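Local coordinates for protein structure-specific endonuclease subunit SLX4 (Thielavia terrestris, PDB 6SEI) that probably serves as the regulatory subunit of the SLX1-SLX4 structure-specific endonuclease, which resolves branched DNA structures arising during repair and recombination, at residues A58-G63 and G72-G77; A37-H42 and M47-I52; V28-A33 and L65-Y70; D78-C83 and V88-R93. All blocks are in the same frame, centred on the assembly; numbering follows the deposited sequence.

Contact 1 (A58-G63 and G72-G77); sequences AWLNSG and GEVAPG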
loop_
_atom_site.group_PDB
_atom_site.type_symbol
_atom_site.label_atom_id
_atom_site.label_comp_id
_atom_site.label_asym_id
_atom_site.label_seq_id
_atom_site.Cartn_x
_atom_site.Cartn_y
_atom_site.Cartn_z
ATOM N N ALA B 58 -13.771 -45.393 -16.280
ATOM C CA ALA B 58 -14.066 -46.661 -16.936
ATOM C C ALA B 58 -15.304 -46.552 -17.819
ATOM O O ALA B 58 -15.357 -47.148 -18.902
ATOM C CB ALA B 58 -14.251 -47.760 -15.891
ATOM N N TRP B 59 -16.303 -45.784 -17.377
ATOM C CA TRP B 59 -17.545 -45.660 -18.134
ATOM C C TRP B 59 -17.322 -44.954 -19.467
ATOM O O TRP B 59 -17.930 -45.320 -20.478
ATOM C CB TRP B 59 -18.586 -44.916 -17.299
ATOM C CG TRP B 59 -19.916 -44.762 -17.965
ATOM C CD1 TRP B 59 -20.890 -45.710 -18.081
ATOM C CD2 TRP B 59 -20.429 -43.580 -18.597
ATOM N NE1 TRP B 59 -21.977 -45.195 -18.750
ATOM C CE2 TRP B 59 -21.718 -43.891 -19.078
ATOM C CE3 TRP B 59 -19.923 -42.294 -18.806
ATOM C CZ2 TRP B 59 -22.508 -42.961 -19.752
ATOM C CZ3 TRP B 59 -20.710 -41.371 -19.478
ATOM C CH2 TRP B 59 -21.990 -41.709 -19.938
ATOM N N LEU B 60 -16.456 -43.938 -19.486
ATOM C CA LEU B 60 -16.204 -43.202 -20.721
ATOM C C LEU B 60 -15.467 -44.055 -21.746
ATOM O O LEU B 60 -15.695 -43.911 -22.952
ATOM C CB LEU B 60 -15.409 -41.932 -20.422
ATOM C CG LEU B 60 -16.111 -40.839 -19.612
ATOM C CD1 LEU B 60 -15.094 -39.956 -18.909
ATOM C CD2 LEU B 60 -17.018 -40.001 -20.499
ATOM N N ASN B 61 -14.589 -44.945 -21.293
ATOM C CA ASN B 61 -13.810 -45.788 -22.187
ATOM C C ASN B 61 -14.518 -47.087 -22.547
ATOM O O ASN B 61 -13.945 -47.904 -23.275
ATOM C CB ASN B 61 -12.448 -46.101 -21.560
ATOM C CG ASN B 61 -11.625 -44.857 -21.310
ATOM O OD1 ASN B 61 -11.593 -43.945 -22.138
ATOM N ND2 ASN B 61 -10.954 -44.810 -20.164
ATOM N N SER B 62 -15.740 -47.299 -22.056
ATOM C CA SER B 62 -16.518 -48.496 -22.348
ATOM C C SER B 62 -17.533 -48.271 -23.466
ATOM O O SER B 62 -18.611 -48.875 -23.457
ATOM C CB SER B 62 -17.227 -48.989 -21.086
ATOM O OG SER B 62 -16.301 -49.453 -20.123
ATOM N N GLY B 63 -17.211 -47.408 -24.424
ATOM C CA GLY B 63 -18.075 -47.132 -25.558
ATOM C C GLY B 63 -18.574 -45.708 -25.647
ATOM O O GLY B 63 -19.066 -45.308 -26.711
ATOM N N GLY B 72 -10.072 -43.390 -28.925
ATOM C CA GLY B 72 -8.975 -43.150 -28.007
ATOM C C GLY B 72 -9.437 -43.350 -26.577
ATOM O O GLY B 72 -10.626 -43.319 -26.263
ATOM N N GLU B 73 -8.471 -43.556 -25.692
ATOM C CA GLU B 73 -8.752 -43.830 -24.291
ATOM C C GLU B 73 -8.488 -42.590 -23.450
ATOM O O GLU B 73 -7.568 -41.815 -23.732
ATOM C CB GLU B 73 -7.906 -45.002 -23.788
ATOM C CG GLU B 73 -8.349 -46.355 -24.332
ATOM C CD GLU B 73 -8.555 -47.384 -23.236
ATOM O OE1 GLU B 73 -7.604 -47.622 -22.458
ATOM O OE2 GLU B 73 -9.672 -47.945 -23.147
ATOM N N VAL B 74 -9.305 -42.403 -22.421
ATOM C CA VAL B 74 -9.177 -41.276 -21.507
ATOM C C VAL B 74 -8.473 -41.756 -20.245
ATOM O O VAL B 74 -8.692 -42.884 -19.783
ATOM C CB VAL B 74 -10.556 -40.648 -21.203
ATOM C CG1 VAL B 74 -11.302 -41.410 -20.113
ATOM C CG2 VAL B 74 -10.410 -39.178 -20.837
ATOM N N ALA B 75 -7.591 -40.916 -19.710
ATOM C CA ALA B 75 -6.877 -41.280 -18.496
ATOM C C ALA B 75 -7.557 -40.663 -17.284
ATOM O O ALA B 75 -8.083 -39.545 -17.373
ATOM C CB ALA B 75 -5.424 -40.810 -18.557
ATOM N N PRO B 76 -7.574 -41.364 -16.146
ATOM C CA PRO B 76 -8.310 -40.842 -14.981
ATOM C C PRO B 76 -7.881 -39.445 -14.568
ATOM O O PRO B 76 -8.718 -38.667 -14.093
ATOM C CB PRO B 76 -8.022 -41.878 -13.880
ATOM C CG PRO B 76 -6.901 -42.729 -14.404
ATOM C CD PRO B 76 -6.998 -42.694 -15.890
ATOM N N GLY B 77 -6.606 -39.096 -14.750
ATOM C CA GLY B 77 -6.176 -37.741 -14.454
ATOM C C GLY B 77 -6.773 -36.722 -15.404
ATOM O O GLY B 77 -7.106 -35.604 -15.000
#
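The loop that leads into helix 76-85 is held to the last turns of helix 53-67 by the side-chain amide of Asn61, which takes both backbone polar groups of Val74. Asn61 OD1 accepts from Val74 N at 2.8 Å, a nearly straight bond (167° at the hydrogen) whose donor is tilted from the plane of the side-chain carbonyl. Asn61 ND2 donates to Val74 O over 3.0 Å, in the carbonyl plane and on a lone pair. The amide thus pairs with both the N-H and the C=O of one residue, and the two bonds fix its rotation. This is the mainly helical Slx4 domain at the C-terminal end of the full protein, in which helix 53-67 and helix 76-85 follow one another along the chain. CG1 of Val74 lies against the same amide, 3.3 Å from Asn61 OD1, and also reaches Leu60, whose CB is 4.2 Å from Val74 CG1. Ile23 of helix 12-29 and Val79 of helix 76-85 pack on both Leu60 and Val74. An alanine in place of Asn61 would lack the amide, and the loop is likely to swing more loosely, with Val74 N and Val74 O both losing their mate on the helix. Glu73 bends back at chi2, bringing OE2 to 3.7 Å from CB of Asn61.

Contact 2 (A37-H42 and M47-I52); sequences ANPSWH and MYDPII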
loop_
_atom_site.group_PDB
_atom_site.type_symbol
_atom_site.label_atom_id
_atom_site.label_comp_id
_atom_site.label_asym_id
_atom_site.label_seq_id
_atom_site.Cartn_x
_atom_site.Cartn_y
_atom_site.Cartn_z
ATOM N N ALA B 37 -33.347 -43.885 -8.150
ATOM C CA ALA B 37 -32.308 -44.428 -7.287
ATOM C C ALA B 37 -31.021 -44.731 -8.040
ATOM O O ALA B 37 -29.995 -44.987 -7.402
ATOM C CB ALA B 37 -32.810 -45.697 -6.596
ATOM N N ASN B 38 -31.049 -44.707 -9.370
ATOM C CA ASN B 38 -29.894 -45.051 -10.198
ATOM C C ASN B 38 -29.680 -43.959 -11.239
ATOM O O ASN B 38 -29.930 -44.160 -12.435
ATOM C CB ASN B 38 -30.090 -46.416 -10.855
ATOM C CG ASN B 38 -28.814 -46.961 -11.447
ATOM O OD1 ASN B 38 -27.837 -47.201 -10.735
ATOM N ND2 ASN B 38 -28.812 -47.164 -12.760
ATOM N N PRO B 39 -29.197 -42.791 -10.817
ATOM C CA PRO B 39 -29.031 -41.678 -11.756
ATOM C C PRO B 39 -27.856 -41.898 -12.691
ATOM O O PRO B 39 -26.894 -42.602 -12.369
ATOM C CB PRO B 39 -28.785 -40.480 -10.836
ATOM C CG PRO B 39 -28.113 -41.077 -9.648
ATOM C CD PRO B 39 -28.728 -42.441 -9.463
ATOM N N SER B 40 -27.944 -41.281 -13.866
ATOM C CA SER B 40 -26.829 -41.280 -14.795
ATOM C C SER B 40 -25.682 -40.448 -14.230
ATOM O O SER B 40 -25.843 -39.690 -13.269
ATOM C CB SER B 40 -27.264 -40.731 -16.152
ATOM O OG SER B 40 -27.406 -39.321 -16.106
ATOM N N TRP B 41 -24.504 -40.592 -14.845
ATOM C CA TRP B 41 -23.349 -39.821 -14.398
ATOM C C TRP B 41 -23.631 -38.327 -14.460
ATOM O O TRP B 41 -23.201 -37.570 -13.581
ATOM C CB TRP B 41 -22.118 -40.171 -15.235
ATOM C CG TRP B 41 -21.478 -41.464 -14.838
ATOM C CD1 TRP B 41 -21.377 -42.596 -15.597
ATOM C CD2 TRP B 41 -20.857 -41.766 -13.581
ATOM N NE1 TRP B 41 -20.728 -43.582 -14.891
ATOM C CE2 TRP B 41 -20.400 -43.098 -13.651
ATOM C CE3 TRP B 41 -20.641 -41.040 -12.404
ATOM C CZ2 TRP B 41 -19.746 -43.716 -12.591
ATOM C CZ3 TRP B 41 -19.990 -41.654 -11.356
ATOM C CH2 TRP B 41 -19.550 -42.979 -11.455
ATOM N N HIS B 42 -24.364 -37.886 -15.485
ATOM C CA HIS B 42 -24.734 -36.479 -15.585
ATOM C C HIS B 42 -25.623 -36.062 -14.422
ATOM O O HIS B 42 -25.446 -34.980 -13.851
ATOM C CB HIS B 42 -25.435 -36.222 -16.920
ATOM C CG HIS B 42 -25.750 -34.781 -17.177
ATOM N ND1 HIS B 42 -26.740 -34.383 -18.050
ATOM C CD2 HIS B 42 -25.205 -33.643 -16.685
ATOM C CE1 HIS B 42 -26.794 -33.063 -18.082
ATOM N NE2 HIS B 42 -25.872 -32.590 -17.263
ATOM N N MET B 47 -26.559 -33.348 -9.005
ATOM C CA MET B 47 -26.926 -33.475 -7.601
ATOM C C MET B 47 -25.721 -33.421 -6.671
ATOM O O MET B 47 -25.864 -33.707 -5.478
ATOM C CB MET B 47 -27.698 -34.778 -7.374
ATOM C CG MET B 47 -28.991 -34.880 -8.166
ATOM S SD MET B 47 -29.945 -36.352 -7.741
ATOM C CE MET B 47 -28.875 -37.637 -8.386
ATOM N N TYR B 48 -24.544 -33.069 -7.196
ATOM C CA TYR B 48 -23.300 -32.963 -6.428
ATOM C C TYR B 48 -22.887 -34.287 -5.788
ATOM O O TYR B 48 -22.274 -34.298 -4.718
ATOM C CB TYR B 48 -23.379 -31.881 -5.347
ATOM C CG TYR B 48 -23.934 -30.545 -5.784
ATOM C CD1 TYR B 48 -23.188 -29.678 -6.575
ATOM C CD2 TYR B 48 -25.196 -30.137 -5.374
ATOM C CE1 TYR B 48 -23.697 -28.447 -6.960
ATOM C CE2 TYR B 48 -25.711 -28.913 -5.750
ATOM C CZ TYR B 48 -24.963 -28.073 -6.542
ATOM O OH TYR B 48 -25.492 -26.858 -6.910
ATOM N N ASP B 49 -23.212 -35.410 -6.414
ATOM C CA ASP B 49 -22.619 -36.672 -5.991
ATOM C C ASP B 49 -21.105 -36.578 -6.156
ATOM O O ASP B 49 -20.634 -36.253 -7.256
ATOM C CB ASP B 49 -23.150 -37.846 -6.816
ATOM C CG ASP B 49 -24.575 -38.236 -6.458
ATOM O OD1 ASP B 49 -25.048 -37.901 -5.348
ATOM O OD2 ASP B 49 -25.225 -38.895 -7.298
ATOM N N PRO B 50 -20.316 -36.818 -5.108
ATOM C CA PRO B 50 -18.859 -36.899 -5.296
ATOM C C PRO B 50 -18.511 -37.999 -6.288
ATOM O O PRO B 50 -18.879 -39.162 -6.109
ATOM C CB PRO B 50 -18.334 -37.211 -3.889
ATOM C CG PRO B 50 -19.384 -36.696 -2.976
ATOM C CD PRO B 50 -20.692 -36.927 -3.688
ATOM N N ILE B 51 -17.799 -37.616 -7.345
ATOM C CA ILE B 51 -17.590 -38.473 -8.507
ATOM C C ILE B 51 -16.346 -39.324 -8.283
ATOM O O ILE B 51 -15.227 -38.808 -8.227
ATOM C CB ILE B 51 -17.469 -37.643 -9.790
ATOM C CG1 ILE B 51 -18.757 -36.856 -10.031
ATOM C CG2 ILE B 51 -17.150 -38.533 -10.979
ATOM C CD1 ILE B 51 -20.002 -37.711 -10.032
ATOM N N ILE B 52 -16.536 -40.636 -8.161
ATOM C CA ILE B 52 -15.394 -41.538 -8.095
ATOM C C ILE B 52 -14.782 -41.630 -9.488
ATOM O O ILE B 52 -15.435 -42.071 -10.442
ATOM C CB ILE B 52 -15.807 -42.913 -7.555
ATOM C CG1 ILE B 52 -16.026 -42.833 -6.042
ATOM C CG2 ILE B 52 -14.748 -43.952 -7.883
ATOM C CD1 ILE B 52 -16.959 -43.891 -5.501
#
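The backbones of 37-42 and 47-52 stay well apart, Trp41 CA and Ile51 CA being the nearest pair of CA atoms at 8.3 Å, and side chains bridge the distance. The first segment runs into the short helix 41-46 of the Slx4 domain and the second leaves it: Ser40 is the N-cap at its start, and a Schellman motif closes its end, with Tyr48 at positive phi as the C-prime residue. Beyond that turn the chain runs into strand 51-52, which pairs in parallel with strand 90-91. Two apolar contacts join the segments. In the first, the Met47 chain is bent at its last torsion (chi3 -68°), which turns the methyl CE onto the ring of Pro39, 3.7 Å from CG; the two side chains meet at about a right angle. An apolar side chain of a partner protein also packs on Pro39. Between the two contacts Asp49 forms salt bridges with Lys44 and with a basic side chain of that partner, so its carboxylate links the helix to the neighbouring protein. In the second, the six-membered ring of Trp41 reaches the strand with its edge, while the indole also meets the ring of Trp59 on helix 53-67. Leu56 of the same helix touches both Trp41 and Ile51. Ile51 brings its CD1 methyl to the indole edge, near the ring plane, 4.1 Å from Trp41 CE3.

Contact 3 (V28-A33 and L65-Y70); sequences VTAPRA and LDRVGY. With CA (calcium ion), chain H.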
loop_
_atom_site.group_PDB
_atom_site.type_symbol
_atom_site.label_atom_id
_atom_site.label_comp_id
_atom_site.label_asym_id
_atom_site.label_seq_id
_atom_site.Cartn_x
_atom_site.Cartn_y
_atom_site.Cartn_z
ATOM N N VAL B 28 -23.257 -35.693 -21.186
ATOM C CA VAL B 28 -24.484 -34.906 -21.256
ATOM C C VAL B 28 -25.564 -35.606 -22.079
ATOM O O VAL B 28 -26.755 -35.527 -21.747
ATOM C CB VAL B 28 -24.150 -33.507 -21.808
ATOM C CG1 VAL B 28 -25.345 -32.878 -22.491
ATOM C CG2 VAL B 28 -23.646 -32.613 -20.692
ATOM N N THR B 29 -25.182 -36.305 -23.147
ATOM C CA THR B 29 -26.145 -36.863 -24.088
ATOM C C THR B 29 -26.534 -38.305 -23.777
ATOM O O THR B 29 -27.344 -38.883 -24.510
ATOM C CB THR B 29 -25.600 -36.777 -25.517
ATOM O OG1 THR B 29 -24.449 -37.620 -25.645
ATOM C CG2 THR B 29 -25.217 -35.346 -25.856
ATOM N N ALA B 30 -25.984 -38.902 -22.727
ATOM C CA ALA B 30 -26.417 -40.232 -22.341
ATOM C C ALA B 30 -27.867 -40.182 -21.861
ATOM O O ALA B 30 -28.316 -39.163 -21.327
ATOM C CB ALA B 30 -25.518 -40.792 -21.244
ATOM N N PRO B 31 -28.629 -41.262 -22.059
ATOM C CA PRO B 31 -30.025 -41.266 -21.604
ATOM C C PRO B 31 -30.126 -41.096 -20.094
ATOM O O PRO B 31 -29.238 -41.493 -19.335
ATOM C CB PRO B 31 -30.550 -42.636 -22.056
ATOM C CG PRO B 31 -29.338 -43.448 -22.361
ATOM C CD PRO B 31 -28.296 -42.478 -22.819
ATOM N N ARG B 32 -31.227 -40.486 -19.666
ATOM C CA ARG B 32 -31.425 -40.161 -18.264
ATOM C C ARG B 32 -31.953 -41.370 -17.497
ATOM O O ARG B 32 -32.449 -42.340 -18.075
ATOM C CB ARG B 32 -32.390 -38.983 -18.119
ATOM C CG ARG B 32 -33.850 -39.372 -18.263
ATOM C CD ARG B 32 -34.715 -38.207 -18.704
ATOM N NE ARG B 32 -36.078 -38.652 -18.975
ATOM C CZ ARG B 32 -36.938 -38.009 -19.760
ATOM N NH1 ARG B 32 -36.588 -36.877 -20.357
ATOM N NH2 ARG B 32 -38.155 -38.497 -19.944
ATOM N N ALA B 33 -31.847 -41.294 -16.174
ATOM C CA ALA B 33 -32.269 -42.397 -15.321
ATOM C C ALA B 33 -33.772 -42.606 -15.403
ATOM O O ALA B 33 -34.548 -41.651 -15.326
ATOM C CB ALA B 33 -31.870 -42.126 -13.872
ATOM N N LEU B 65 -16.994 -42.528 -25.315
ATOM C CA LEU B 65 -16.211 -41.644 -26.172
ATOM C C LEU B 65 -16.338 -42.054 -27.631
ATOM O O LEU B 65 -16.457 -41.200 -28.517
ATOM C CB LEU B 65 -14.746 -41.652 -25.733
ATOM C CG LEU B 65 -14.465 -41.136 -24.321
ATOM C CD1 LEU B 65 -13.037 -41.440 -23.903
ATOM C CD2 LEU B 65 -14.745 -39.645 -24.236
ATOM N N ASP B 66 -16.319 -43.363 -27.895
ATOM C CA ASP B 66 -16.531 -43.863 -29.249
ATOM C C ASP B 66 -17.906 -43.468 -29.769
ATOM O O ASP B 66 -18.073 -43.181 -30.960
ATOM C CB ASP B 66 -16.364 -45.383 -29.263
ATOM C CG ASP B 66 -16.200 -45.945 -30.659
ATOM O OD1 ASP B 66 -15.852 -45.175 -31.580
ATOM O OD2 ASP B 66 -16.423 -47.163 -30.830
ATOM N N ARG B 67 -18.905 -43.446 -28.885
ATOM C CA ARG B 67 -20.257 -43.075 -29.287
ATOM C C ARG B 67 -20.303 -41.647 -29.818
ATOM O O ARG B 67 -20.901 -41.380 -30.866
ATOM C CB ARG B 67 -21.207 -43.239 -28.100
ATOM C CG ARG B 67 -22.673 -43.233 -28.461
ATOM C CD ARG B 67 -23.527 -43.183 -27.211
ATOM N NE ARG B 67 -23.658 -41.827 -26.680
ATOM C CZ ARG B 67 -23.257 -41.457 -25.467
ATOM N NH1 ARG B 67 -22.692 -42.341 -24.655
ATOM N NH2 ARG B 67 -23.420 -40.203 -25.067
ATOM N N VAL B 68 -19.665 -40.716 -29.108
ATOM C CA VAL B 68 -19.710 -39.304 -29.464
ATOM C C VAL B 68 -18.538 -38.946 -30.370
ATOM O O VAL B 68 -18.169 -37.772 -30.490
ATOM C CB VAL B 68 -19.729 -38.420 -28.204
ATOM C CG1 VAL B 68 -20.978 -38.704 -27.380
ATOM C CG2 VAL B 68 -18.476 -38.642 -27.373
ATOM N N GLY B 69 -17.940 -39.949 -31.005
ATOM C CA GLY B 69 -16.994 -39.708 -32.077
ATOM C C GLY B 69 -15.549 -39.515 -31.679
ATOM O O GLY B 69 -14.804 -38.864 -32.421
ATOM N N TYR B 70 -15.117 -40.065 -30.548
ATOM C CA TYR B 70 -13.728 -39.955 -30.108
ATOM C C TYR B 70 -13.146 -41.358 -29.964
ATOM O O TYR B 70 -13.454 -42.074 -29.006
ATOM C CB TYR B 70 -13.620 -39.173 -28.800
ATOM C CG TYR B 70 -12.209 -39.090 -28.264
ATOM C CD1 TYR B 70 -11.236 -38.351 -28.926
ATOM C CD2 TYR B 70 -11.846 -39.756 -27.103
ATOM C CE1 TYR B 70 -9.944 -38.276 -28.441
ATOM C CE2 TYR B 70 -10.558 -39.689 -26.612
ATOM C CZ TYR B 70 -9.609 -38.949 -27.282
ATOM O OH TYR B 70 -8.324 -38.882 -26.791
HETATM CA CA CA H . -14.889 -44.857 -33.960
HETATM O O HOH W 1 -14.720 -47.048 -33.148
#
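Arg67 leaves helix 53-67 with CG anti to its own N (chi1 -165°) and bends at chi3 (81°), a course that carries the guanidinium across to Thr29, where OG1 sits between the backbone N and the carbonyl carbon. NH2 of Arg67 donates to OG1 of Thr29 over 2.8 Å, with the oxygen at the guanidinium edge and practically in its plane, though the bond is bent to 139° at the hydrogen. OG1 is also hydrogen-bonded to Gln25 O, and Arg67 NH2 to Ala26 O, so the arginine ties onto the C-terminal end of helix 12-29. This surface contact belongs to the Slx4 domain and lies where helix 53-67 stops: a Schellman motif with Gly69 as C-prime residue sends Tyr70 N back to Leu65 O at 2.7 Å. Val68 adds its CG1, 4.0 Å from Thr29 OG1. In the last turn of helix 53-67, Asp66 binds a calcium ion, OD1 to the metal being 2.6 Å, with Asp71 and a water as further ligands.

Contact 4 (D78-C83 and V88-R93); sequences DVKKWC and VCCLWR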
loop_
_atom_site.group_PDB
_atom_site.type_symbol
_atom_site.label_atom_id
_atom_site.label_comp_id
_atom_site.label_asym_id
_atom_site.label_seq_id
_atom_site.Cartn_x
_atom_site.Cartn_y
_atom_site.Cartn_z
ATOM N N ASP B 78 -6.914 -37.091 -16.679
ATOM C CA ASP B 78 -7.597 -36.219 -17.628
ATOM C C ASP B 78 -9.057 -36.033 -17.239
ATOM O O ASP B 78 -9.597 -34.925 -17.327
ATOM C CB ASP B 78 -7.482 -36.792 -19.040
ATOM C CG ASP B 78 -6.119 -36.543 -19.661
ATOM O OD1 ASP B 78 -5.509 -35.491 -19.366
ATOM O OD2 ASP B 78 -5.659 -37.403 -20.443
ATOM N N VAL B 79 -9.713 -37.113 -16.802
ATOM C CA VAL B 79 -11.072 -37.012 -16.283
ATOM C C VAL B 79 -11.095 -36.186 -15.004
ATOM O O VAL B 79 -12.072 -35.483 -14.727
ATOM C CB VAL B 79 -11.656 -38.425 -16.069
ATOM C CG1 VAL B 79 -13.034 -38.362 -15.441
ATOM C CG2 VAL B 79 -11.708 -39.172 -17.387
ATOM N N LYS B 80 -10.021 -36.242 -14.213
ATOM C CA LYS B 80 -9.945 -35.414 -13.013
ATOM C C LYS B 80 -9.796 -33.941 -13.373
ATOM O O LYS B 80 -10.471 -33.081 -12.797
ATOM C CB LYS B 80 -8.787 -35.870 -12.122
ATOM C CG LYS B 80 -8.733 -35.134 -10.794
ATOM C CD LYS B 80 -7.423 -35.357 -10.058
ATOM C CE LYS B 80 -7.251 -34.325 -8.948
ATOM N NZ LYS B 80 -5.830 -34.151 -8.545
ATOM N N LYS B 81 -8.905 -33.632 -14.320
ATOM C CA LYS B 81 -8.797 -32.267 -14.827
ATOM C C LYS B 81 -10.150 -31.748 -15.298
ATOM O O LYS B 81 -10.534 -30.615 -14.990
ATOM C CB LYS B 81 -7.787 -32.207 -15.973
ATOM C CG LYS B 81 -6.329 -32.242 -15.555
ATOM C CD LYS B 81 -5.429 -32.074 -16.777
ATOM C CE LYS B 81 -3.974 -31.866 -16.382
ATOM N NZ LYS B 81 -3.114 -31.557 -17.561
ATOM N N TRP B 82 -10.887 -32.577 -16.044
ATOM C CA TRP B 82 -12.178 -32.158 -16.586
ATOM C C TRP B 82 -13.153 -31.803 -15.473
ATOM O O TRP B 82 -13.820 -30.764 -15.525
ATOM C CB TRP B 82 -12.759 -33.261 -17.473
ATOM C CG TRP B 82 -14.081 -32.902 -18.095
ATOM C CD1 TRP B 82 -14.280 -32.236 -19.274
ATOM C CD2 TRP B 82 -15.388 -33.184 -17.570
ATOM N NE1 TRP B 82 -15.627 -32.088 -19.512
ATOM C CE2 TRP B 82 -16.327 -32.659 -18.482
ATOM C CE3 TRP B 82 -15.853 -33.826 -16.418
ATOM C CZ2 TRP B 82 -17.700 -32.761 -18.278
ATOM C CZ3 TRP B 82 -17.217 -33.925 -16.217
ATOM C CH2 TRP B 82 -18.125 -33.397 -17.144
ATOM N N CYS B 83 -13.245 -32.657 -14.450
ATOM C CA CYS B 83 -14.169 -32.400 -13.349
ATOM C C CYS B 83 -13.835 -31.092 -12.648
ATOM O O CYS B 83 -14.720 -30.272 -12.378
ATOM C CB CYS B 83 -14.131 -33.554 -12.350
ATOM S SG CYS B 83 -14.875 -35.085 -12.933
ATOM N N VAL B 88 -17.145 -29.917 -10.874
ATOM C CA VAL B 88 -17.675 -31.216 -10.485
ATOM C C VAL B 88 -16.736 -31.831 -9.454
ATOM O O VAL B 88 -15.549 -32.048 -9.724
ATOM C CB VAL B 88 -17.853 -32.131 -11.704
ATOM C CG1 VAL B 88 -18.339 -33.502 -11.272
ATOM C CG2 VAL B 88 -18.832 -31.507 -12.687
ATOM N N CYS B 89 -17.266 -32.092 -8.264
ATOM C CA CYS B 89 -16.490 -32.636 -7.160
ATOM C C CYS B 89 -16.202 -34.114 -7.388
ATOM O O CYS B 89 -17.121 -34.902 -7.634
ATOM C CB CYS B 89 -17.266 -32.433 -5.858
ATOM S SG CYS B 89 -16.653 -33.286 -4.400
ATOM N N CYS B 90 -14.927 -34.491 -7.276
ATOM C CA CYS B 90 -14.501 -35.855 -7.553
ATOM C C CYS B 90 -13.521 -36.335 -6.488
ATOM O O CYS B 90 -13.065 -35.572 -5.634
ATOM C CB CYS B 90 -13.871 -35.969 -8.947
ATOM S SG CYS B 90 -12.629 -34.714 -9.295
ATOM N N LEU B 91 -13.204 -37.630 -6.547
ATOM C CA LEU B 91 -12.255 -38.233 -5.621
ATOM C C LEU B 91 -11.666 -39.493 -6.244
ATOM O O LEU B 91 -12.227 -40.073 -7.177
ATOM C CB LEU B 91 -12.916 -38.557 -4.277
ATOM C CG LEU B 91 -14.089 -39.539 -4.305
ATOM C CD1 LEU B 91 -13.657 -40.936 -3.872
ATOM C CD2 LEU B 91 -15.230 -39.040 -3.434
ATOM N N TRP B 92 -10.516 -39.902 -5.712
ATOM C CA TRP B 92 -9.908 -41.176 -6.059
ATOM C C TRP B 92 -10.450 -42.265 -5.145
ATOM O O TRP B 92 -10.648 -42.043 -3.947
ATOM C CB TRP B 92 -8.387 -41.112 -5.929
ATOM C CG TRP B 92 -7.734 -40.098 -6.804
ATOM C CD1 TRP B 92 -7.317 -38.853 -6.442
ATOM C CD2 TRP B 92 -7.408 -40.244 -8.191
ATOM N NE1 TRP B 92 -6.755 -38.212 -7.517
ATOM C CE2 TRP B 92 -6.800 -39.044 -8.604
ATOM C CE3 TRP B 92 -7.575 -41.273 -9.124
ATOM C CZ2 TRP B 92 -6.359 -38.843 -9.911
ATOM C CZ3 TRP B 92 -7.136 -41.071 -10.420
ATOM C CH2 TRP B 92 -6.535 -39.865 -10.802
ATOM N N ARG B 93 -10.679 -43.443 -5.711
ATOM C CA ARG B 93 -11.180 -44.570 -4.935
ATOM C C ARG B 93 -10.084 -45.158 -4.049
ATOM O O ARG B 93 -10.177 -45.127 -2.820
ATOM C CB ARG B 93 -11.743 -45.648 -5.859
ATOM C CG ARG B 93 -12.322 -46.846 -5.131
ATOM C CD ARG B 93 -13.038 -47.767 -6.095
ATOM N NE ARG B 93 -12.233 -48.025 -7.284
ATOM C CZ ARG B 93 -12.714 -48.015 -8.523
ATOM N NH1 ARG B 93 -14.000 -47.759 -8.729
ATOM N NH2 ARG B 93 -11.911 -48.262 -9.551
#
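Cys83 O accepts the backbone hydrogen bond of this contact, from Val88 N at 2.9 Å, bent to 132° at the hydrogen and with the donor tilted out of the carbonyl plane. It joins helix 76-85 to the chain returning from it, which runs on into strand 90-91, the partner of strand 51-52 in the two-stranded parallel sheet of the Slx4 domain. Next to the bond Cys83 packs through its CB, 4.0 Å from Val88 CB and 3.6 Å from Cys90 SG. Cys90 points toward the helix, its SG between the backbone N and the carbonyl carbon (chi1 49°). Ile51 of the paired strand touches both Val88 and Cys90, so these two side chains lie between helix 76-85 and strand 51-52. One turn back along the helix, Lys80 runs out extended and crosses the indole of Trp92 at about a right angle. Its CD meets Trp92 CZ2 at 3.6 Å, while its CG is 4.2 Å from Cys90 SG. The ammonium goes on to a backbone group of a partner protein, a basic side chain of which makes a cation-pi contact with Trp92. A serine in place of Lys80 would probably open a gap beside Trp92 and leave the partner's backbone group without its mate. Lys80 therefore works in two ways, its methylenes as apolar packing within the domain and its ammonium as a polar link to the partner.

In the fold
From the N terminus, the end of helix 12-29 opens contact 3, which closes at 65-70 after a loop of 31 residues. Contact 2 lies wholly within that loop, closing the short turn around helix 41-46. Contact 1 starts at 58-63 before contact 3 has closed and ends at 72-77 after it, so the two cross, both using helix 53-67. Contact 4 follows in series, closing the turn from helix 76-85 to strand 90-91. Ile51 pairs with Cys89 and Leu91, tying contact 2 to contact 4 through the sheet, while Trp59 against Trp41 joins contacts 1 and 2. Contacts 3 and 4 do not touch, their centres about 18 Å apart; contact 1 touches both.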